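Local atomic coordinates of phosphoribosylaminoimidazole carboxylase, ATPase subunit (Thermotoga maritima, PDB entry 3AX6), a protein that probably catalyses the ATP-dependent carboxylation of 5-aminoimidazole ribonucleotide with bicarbonate to N5-carboxyaminoimidazole ribonucleotide, a step of purine biosynthesis. Residues Gly49-Glu57 with Leu70-Leu81. Numbering follows the deposited sequence.
Sequences GFFDSERIE and LEHIDVQTLKKL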
loop_
_atom_site.group_PDB
_atom_site.type_symbol
_atom_site.label_atom_id
_atom_site.label_comp_id
_atom_site.label_asym_id
_atom_site.label_seq_id
_atom_site.Cartn_x
_atom_site.Cartn_y
_atom_site.Cartn_z
ATOM N N GLY A 49 -23.103 16.999 4.802
ATOM C CA GLY A 49 -23.665 16.257 3.692
ATOM C C GLY A 49 -23.166 16.687 2.326
ATOM O O GLY A 49 -22.653 17.791 2.145
ATOM N N PHE A 50 -23.339 15.796 1.359
ATOM C CA PHE A 50 -22.900 16.016 -0.009
ATOM C C PHE A 50 -23.741 17.031 -0.765
ATOM O O PHE A 50 -23.549 17.241 -1.960
ATOM C CB PHE A 50 -22.887 14.678 -0.748
ATOM C CG PHE A 50 -22.089 13.613 -0.043
ATOM C CD1 PHE A 50 -22.648 12.370 0.228
ATOM C CD2 PHE A 50 -20.783 13.864 0.373
ATOM C CE1 PHE A 50 -21.916 11.396 0.902
ATOM C CE2 PHE A 50 -20.042 12.897 1.047
ATOM C CZ PHE A 50 -20.608 11.664 1.311
ATOM N N PHE A 51 -24.678 17.662 -0.070
ATOM C CA PHE A 51 -25.522 18.668 -0.698
ATOM C C PHE A 51 -25.584 19.912 0.167
ATOM O O PHE A 51 -26.463 20.755 0.000
ATOM C CB PHE A 51 -26.915 18.099 -0.975
ATOM C CG PHE A 51 -26.962 17.234 -2.197
ATOM C CD1 PHE A 51 -27.044 17.804 -3.461
ATOM C CD2 PHE A 51 -26.823 15.853 -2.094
ATOM C CE1 PHE A 51 -26.977 17.015 -4.610
ATOM C CE2 PHE A 51 -26.755 15.050 -3.236
ATOM C CZ PHE A 51 -26.830 15.634 -4.497
ATOM N N ASP A 52 -24.633 20.014 1.094
ATOM C CA ASP A 52 -24.541 21.168 1.974
ATOM C C ASP A 52 -23.698 22.218 1.256
ATOM O O ASP A 52 -22.509 22.383 1.526
ATOM C CB ASP A 52 -23.882 20.801 3.301
ATOM C CG ASP A 52 -23.840 21.969 4.269
ATOM O OD1 ASP A 52 -23.543 23.099 3.831
ATOM O OD2 ASP A 52 -24.093 21.759 5.472
ATOM N N SER A 53 -24.345 22.910 0.328
ATOM C CA SER A 53 -23.730 23.952 -0.475
ATOM C C SER A 53 -22.587 24.703 0.215
ATOM O O SER A 53 -21.420 24.568 -0.154
ATOM C CB SER A 53 -24.817 24.936 -0.908
ATOM O OG SER A 53 -24.279 26.006 -1.658
ATOM N N GLU A 54 -22.924 25.490 1.224
ATOM C CA GLU A 54 -21.924 26.277 1.927
ATOM C C GLU A 54 -20.773 25.481 2.543
ATOM O O GLU A 54 -19.691 26.026 2.756
ATOM C CB GLU A 54 -22.609 27.130 2.995
ATOM C CG GLU A 54 -23.737 27.973 2.427
ATOM C CD GLU A 54 -24.398 28.861 3.463
ATOM O OE1 GLU A 54 -24.802 28.342 4.531
ATOM O OE2 GLU A 54 -24.520 30.079 3.199
ATOM N N ARG A 55 -20.983 24.200 2.822
ATOM C CA ARG A 55 -19.913 23.406 3.422
ATOM C C ARG A 55 -18.906 22.881 2.393
ATOM O O ARG A 55 -17.704 22.881 2.649
ATOM C CB ARG A 55 -20.496 22.239 4.221
ATOM C CG ARG A 55 -19.902 22.082 5.617
ATOM C CD ARG A 55 -20.433 23.132 6.581
ATOM N NE ARG A 55 -20.017 24.481 6.213
ATOM C CZ ARG A 55 -20.566 25.590 6.699
ATOM N NH1 ARG A 55 -21.560 25.513 7.575
ATOM N NH2 ARG A 55 -20.126 26.779 6.307
ATOM N N ILE A 56 -19.386 22.432 1.234
ATOM C CA ILE A 56 -18.477 21.926 0.209
ATOM C C ILE A 56 -17.715 23.137 -0.327
ATOM O O ILE A 56 -16.606 23.021 -0.853
ATOM C CB ILE A 56 -19.237 21.201 -0.958
ATOM C CG1 ILE A 56 -19.835 22.212 -1.928
ATOM C CG2 ILE A 56 -20.347 20.320 -0.407
ATOM C CD1 ILE A 56 -18.873 22.641 -3.008
ATOM N N GLU A 57 -18.329 24.305 -0.171
ATOM C CA GLU A 57 -17.740 25.559 -0.611
ATOM C C GLU A 57 -16.521 25.849 0.259
ATOM O O GLU A 57 -15.482 26.283 -0.243
ATOM C CB GLU A 57 -18.777 26.676 -0.494
ATOM C CG GLU A 57 -18.431 27.951 -1.223
ATOM C CD GLU A 57 -19.666 28.616 -1.802
ATOM O OE1 GLU A 57 -20.662 28.772 -1.057
ATOM O OE2 GLU A 57 -19.641 28.980 -3.002
ATOM N N LEU A 70 -17.512 9.812 -4.928
ATOM C CA LEU A 70 -18.865 9.394 -5.293
ATOM C C LEU A 70 -19.480 10.432 -6.229
ATOM O O LEU A 70 -19.000 11.559 -6.316
ATOM C CB LEU A 70 -19.748 9.227 -4.047
ATOM C CG LEU A 70 -20.371 10.469 -3.403
ATOM C CD1 LEU A 70 -21.423 10.039 -2.391
ATOM C CD2 LEU A 70 -19.299 11.315 -2.746
ATOM N N GLU A 71 -20.547 10.057 -6.922
ATOM C CA GLU A 71 -21.187 10.968 -7.859
ATOM C C GLU A 71 -22.347 11.765 -7.290
ATOM O O GLU A 71 -22.582 12.900 -7.696
ATOM C CB GLU A 71 -21.657 10.202 -9.099
ATOM C CG GLU A 71 -20.524 9.625 -9.942
ATOM C CD GLU A 71 -20.170 8.198 -9.566
ATOM O OE1 GLU A 71 -19.979 7.926 -8.359
ATOM O OE2 GLU A 71 -20.077 7.350 -10.483
ATOM N N HIS A 72 -23.075 11.172 -6.354
ATOM C CA HIS A 72 -24.217 11.842 -5.744
ATOM C C HIS A 72 -23.749 12.989 -4.870
ATOM O O HIS A 72 -23.742 12.883 -3.643
ATOM C CB HIS A 72 -25.023 10.858 -4.893
ATOM C CG HIS A 72 -25.445 9.628 -5.632
ATOM N ND1 HIS A 72 -24.540 8.737 -6.170
ATOM C CD2 HIS A 72 -26.674 9.143 -5.930
ATOM C CE1 HIS A 72 -25.194 7.756 -6.768
ATOM N NE2 HIS A 72 -26.490 7.979 -6.636
ATOM N N ILE A 73 -23.355 14.087 -5.503
ATOM C CA ILE A 73 -22.887 15.255 -4.766
ATOM C C ILE A 73 -23.452 16.511 -5.403
ATOM O O ILE A 73 -23.950 16.477 -6.528
ATOM C CB ILE A 73 -21.347 15.342 -4.769
ATOM C CG1 ILE A 73 -20.829 15.504 -6.201
ATOM C CG2 ILE A 73 -20.766 14.103 -4.148
ATOM C CD1 ILE A 73 -19.314 15.496 -6.303
ATOM N N ASP A 74 -23.381 17.618 -4.678
ATOM C CA ASP A 74 -23.884 18.884 -5.187
ATOM C C ASP A 74 -23.012 19.301 -6.366
ATOM O O ASP A 74 -22.086 20.103 -6.221
ATOM C CB ASP A 74 -23.820 19.941 -4.089
ATOM C CG ASP A 74 -24.510 21.219 -4.479
ATOM O OD1 ASP A 74 -24.918 21.346 -5.654
ATOM O OD2 ASP A 74 -24.635 22.101 -3.610
ATOM N N VAL A 75 -23.311 18.752 -7.536
ATOM C CA VAL A 75 -22.537 19.055 -8.726
ATOM C C VAL A 75 -22.680 20.506 -9.181
ATOM O O VAL A 75 -21.725 21.102 -9.677
ATOM C CB VAL A 75 -22.921 18.094 -9.890
ATOM C CG1 VAL A 75 -24.417 18.139 -10.137
ATOM C CG2 VAL A 75 -22.165 18.475 -11.161
ATOM N N GLN A 76 -23.866 21.081 -9.001
ATOM C CA GLN A 76 -24.104 22.458 -9.427
ATOM C C GLN A 76 -23.287 23.490 -8.653
ATOM O O GLN A 76 -22.796 24.458 -9.239
ATOM C CB GLN A 76 -25.597 22.795 -9.349
ATOM C CG GLN A 76 -26.465 22.045 -10.370
ATOM C CD GLN A 76 -26.062 22.304 -11.821
ATOM O OE1 GLN A 76 -26.060 23.446 -12.291
ATOM N NE2 GLN A 76 -25.727 21.237 -12.538
ATOM N N THR A 77 -23.129 23.300 -7.346
ATOM C CA THR A 77 -22.338 24.250 -6.576
ATOM C C THR A 77 -20.879 24.109 -7.007
ATOM O O THR A 77 -20.134 25.089 -7.044
ATOM C CB THR A 77 -22.454 24.013 -5.047
ATOM O OG1 THR A 77 -21.683 24.999 -4.351
ATOM C CG2 THR A 77 -21.919 22.655 -4.672
ATOM N N LEU A 78 -20.473 22.888 -7.351
ATOM C CA LEU A 78 -19.100 22.664 -7.782
ATOM C C LEU A 78 -18.846 23.355 -9.108
ATOM O O LEU A 78 -17.768 23.900 -9.332
ATOM C CB LEU A 78 -18.804 21.170 -7.901
ATOM C CG LEU A 78 -18.615 20.467 -6.556
ATOM C CD1 LEU A 78 -18.527 18.962 -6.758
ATOM C CD2 LEU A 78 -17.358 21.006 -5.872
ATOM N N LYS A 79 -19.844 23.328 -9.987
ATOM C CA LYS A 79 -19.725 23.972 -11.287
ATOM C C LYS A 79 -19.518 25.462 -11.057
ATOM O O LYS A 79 -18.737 26.113 -11.746
ATOM C CB LYS A 79 -20.989 23.748 -12.118
ATOM C CG LYS A 79 -20.894 24.331 -13.522
ATOM C CD LYS A 79 -22.218 24.242 -14.293
ATOM C CE LYS A 79 -22.601 22.808 -14.646
ATOM N NZ LYS A 79 -22.928 21.987 -13.446
ATOM N N LYS A 80 -20.230 26.000 -10.078
ATOM C CA LYS A 80 -20.115 27.410 -9.742
ATOM C C LYS A 80 -18.663 27.726 -9.372
ATOM O O LYS A 80 -18.030 28.601 -9.967
ATOM C CB LYS A 80 -21.059 27.730 -8.574
ATOM C CG LYS A 80 -20.925 29.131 -7.994
ATOM C CD LYS A 80 -22.076 29.444 -7.038
ATOM C CE LYS A 80 -21.944 30.834 -6.416
ATOM N NZ LYS A 80 -20.772 30.938 -5.498
ATOM N N LEU A 81 -18.143 26.988 -8.398
ATOM C CA LEU A 81 -16.776 27.165 -7.928
ATOM C C LEU A 81 -15.764 26.917 -9.034
ATOM O O LEU A 81 -14.744 27.605 -9.122
ATOM C CB LEU A 81 -16.512 26.220 -6.766
ATOM C CG LEU A 81 -17.397 26.524 -5.561
ATOM C CD1 LEU A 81 -17.561 25.268 -4.730
ATOM C CD2 LEU A 81 -16.796 27.682 -4.750
HETATM O O HOH W 1 -27.605 21.811 -2.530
#
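F50 and D74 tie two strand-to-helix connections together through one backbone bond: D74 N donates a hydrogen bond to F50 O at 2.7 Å, lying almost on the line of the carbonyl (C=O...N 174°). Beyond it each segment turns into a helix, and the segments 53-57 and 75-81 diverge by 44°, with axes 9.8 Å apart at their closest. An aspartate caps each helix N-terminus, D52 OD1 accepting from R55 N and D74 OD1 from T77 N. A water donates to F51 O and D74 OD2, adding a second, water-mediated link between the segments.

The aromatic pair illustrates how neighbouring residues can divide a contact. With CG anti to its own carbonyl carbon (chi1 -53°), F50 presents a ring face to L70, whose CD1 makes a CH-pi contact 4.0 Å from the ring centroid. With an alanine here the backbone bond would probably survive, but L70 CD1 is likely to lose its aromatic partner and a gap to open where the ring lies. F51 instead lies against main chain, its ring passing over the I73-D74 peptide with D74 N 3.6 Å above its plane.

Between the helices, I56 meets T77 tip to tip, CD1 against CG2, and the same CD1 presses tightly on L81 CD1 at 3.4 Å and touches L78 CD2. At the far end, E57 OE2 and K80 NZ form a weak salt bridge of 3.4 Å, while L81 CD2 lies alongside E57, 3.6 Å from OE2.

These connections belong to the parallel-sheet, Rossmann-like preATP-grasp domain: F50 and I73 both touch I7 of the strand 3-7, F50 and I56 reach L30 of the strand 26-31, and the helix 92-99 packs against I73 and L78.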